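PDB 4DZ4: agmatinase from Burkholderia thailandensis, which probably hydrolyses agmatine to putrescine and urea with the help of two manganese ions bound in each subunit. Local coordinates for residues B[147-152]-B[282-287]. Sequence-based numbering, arbitrary orientation.
Sequences IAHAQK and NLIGAD
Ile284 O accepts a hydrogen bond of 2.6 Å from a water, which also bonds His149 NE2 at 2.7 Å, and this single molecule joins helix 142-153 to strand 282-289 in the parallel alpha/beta fold of the arginase family. The case illustrates how a polar side chain can be buried between a helix and a sheet when each of its nitrogens finds a partner. The other ring nitrogen, ND1, bonds Leu145 O, one turn earlier in the same helix, so both ring nitrogens are engaged and the rotation of the imidazole is probably fixed. Tyr242, on the neighbouring strand 240-246, meets the same ring edge-to-face. Ile284 packs against CD2 of the ring: with chi1 at 70° its CG1 is tucked between the two backbone branches, and from there CD1 reaches His149 CD2 at 4.0 Å, also lying 4.2 Å from His149 CB. The isoleucine chain and the histidine thus run antiparallel past one another. Gly285, with no side chain, leaves the strand backbone itself to face the imidazole, and its CA lies 4.0 Å from His149 NE2.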
loop_
_atom_site.group_PDB
_atom_site.type_symbol
_atom_site.label_atom_id
_atom_site.label_comp_id
_atom_site.label_asym_id
_atom_site.label_seq_id
_atom_site.Cartn_x
_atom_site.Cartn_y
_atom_site.Cartn_z
ATOM N N ILE B 147 38.111 -0.528 0.780
ATOM C CA ILE B 147 39.342 -1.234 0.378
ATOM C C ILE B 147 39.923 -0.576 -0.868
ATOM O O ILE B 147 41.112 -0.236 -0.907
ATOM C CB ILE B 147 39.087 -2.747 0.141
ATOM C CG1 ILE B 147 38.801 -3.429 1.487
ATOM C CG2 ILE B 147 40.263 -3.415 -0.585
ATOM C CD1 ILE B 147 38.253 -4.834 1.363
ATOM N N ALA B 148 39.075 -0.378 -1.880
ATOM C CA ALA B 148 39.527 0.161 -3.153
ATOM C C ALA B 148 39.948 1.627 -2.983
ATOM O O ALA B 148 40.953 2.065 -3.557
ATOM C CB ALA B 148 38.410 0.030 -4.185
ATOM N N HIS B 149 39.204 2.372 -2.164
ATOM C CA HIS B 149 39.572 3.773 -1.880
ATOM C C HIS B 149 40.891 3.937 -1.156
ATOM O O HIS B 149 41.659 4.836 -1.473
ATOM C CB HIS B 149 38.441 4.505 -1.164
ATOM C CG HIS B 149 37.353 4.987 -2.104
ATOM N ND1 HIS B 149 36.417 4.158 -2.611
ATOM C CD2 HIS B 149 37.099 6.250 -2.646
ATOM C CE1 HIS B 149 35.595 4.861 -3.430
ATOM N NE2 HIS B 149 36.023 6.138 -3.456
ATOM N N ALA B 150 41.173 3.073 -0.189
ATOM C CA ALA B 150 42.467 3.093 0.499
ATOM C C ALA B 150 43.622 2.782 -0.448
ATOM O O ALA B 150 44.720 3.293 -0.237
ATOM C CB ALA B 150 42.469 2.131 1.683
ATOM N N GLN B 151 43.391 1.951 -1.475
ATOM C CA GLN B 151 44.430 1.688 -2.494
ATOM C C GLN B 151 44.856 2.993 -3.172
ATOM O O GLN B 151 46.030 3.220 -3.414
ATOM C CB GLN B 151 43.970 0.695 -3.577
ATOM C CG GLN B 151 43.865 -0.773 -3.167
ATOM C CD GLN B 151 43.181 -1.672 -4.223
ATOM O OE1 GLN B 151 42.819 -1.222 -5.322
ATOM N NE2 GLN B 151 43.006 -2.952 -3.886
ATOM N N LYS B 152 43.883 3.841 -3.492
ATOM C CA LYS B 152 44.150 5.065 -4.232
ATOM C C LYS B 152 44.602 6.209 -3.339
ATOM O O LYS B 152 45.551 6.892 -3.679
ATOM C CB LYS B 152 42.907 5.512 -5.007
ATOM C CG LYS B 152 43.147 6.749 -5.859
ATOM C CD LYS B 152 41.948 7.056 -6.734
ATOM C CE LYS B 152 42.207 8.214 -7.694
ATOM N NZ LYS B 152 43.265 7.960 -8.715
ATOM N N ASN B 282 37.679 17.252 2.980
ATOM C CA ASN B 282 38.375 16.623 1.867
ATOM C C ASN B 282 37.657 15.315 1.473
ATOM O O ASN B 282 38.101 14.217 1.774
ATOM C CB ASN B 282 39.828 16.368 2.253
ATOM C CG ASN B 282 40.644 15.788 1.118
ATOM O OD1 ASN B 282 40.209 15.763 -0.031
ATOM N ND2 ASN B 282 41.822 15.285 1.451
ATOM N N LEU B 283 36.523 15.470 0.807
ATOM C CA LEU B 283 35.629 14.365 0.540
ATOM C C LEU B 283 36.127 13.608 -0.699
ATOM O O LEU B 283 36.106 14.155 -1.803
ATOM C CB LEU B 283 34.236 14.931 0.308
ATOM C CG LEU B 283 33.173 13.920 -0.072
ATOM C CD1 LEU B 283 32.885 12.977 1.087
ATOM C CD2 LEU B 283 31.904 14.645 -0.535
ATOM N N ILE B 284 36.594 12.378 -0.500
ATOM C CA ILE B 284 37.233 11.576 -1.578
ATOM C C ILE B 284 36.261 10.648 -2.304
ATOM O O ILE B 284 36.548 10.191 -3.407
ATOM C CB ILE B 284 38.370 10.680 -1.015
ATOM C CG1 ILE B 284 37.776 9.537 -0.153
ATOM C CG2 ILE B 284 39.349 11.523 -0.234
ATOM C CD1 ILE B 284 38.722 8.440 0.272
ATOM N N GLY B 285 35.121 10.377 -1.671
ATOM C CA GLY B 285 34.157 9.384 -2.165
ATOM C C GLY B 285 32.980 9.337 -1.214
ATOM O O GLY B 285 33.088 9.758 -0.060
ATOM N N ALA B 286 31.863 8.797 -1.678
ATOM C CA ALA B 286 30.661 8.724 -0.822
ATOM C C ALA B 286 29.714 7.639 -1.286
ATOM O O ALA B 286 29.780 7.211 -2.434
ATOM C CB ALA B 286 29.932 10.065 -0.788
ATOM N N ASP B 287 28.800 7.244 -0.400
ATOM C CA ASP B 287 27.737 6.339 -0.803
ATOM C C ASP B 287 26.470 6.630 -0.002
ATOM O O ASP B 287 26.526 7.295 1.037
ATOM C CB ASP B 287 28.204 4.858 -0.758
ATOM C CG ASP B 287 28.571 4.385 0.635
ATOM O OD1 ASP B 287 27.838 4.683 1.609
ATOM O OD2 ASP B 287 29.592 3.676 0.771
HETATM O O HOH W 1 35.933 8.287 -5.089
#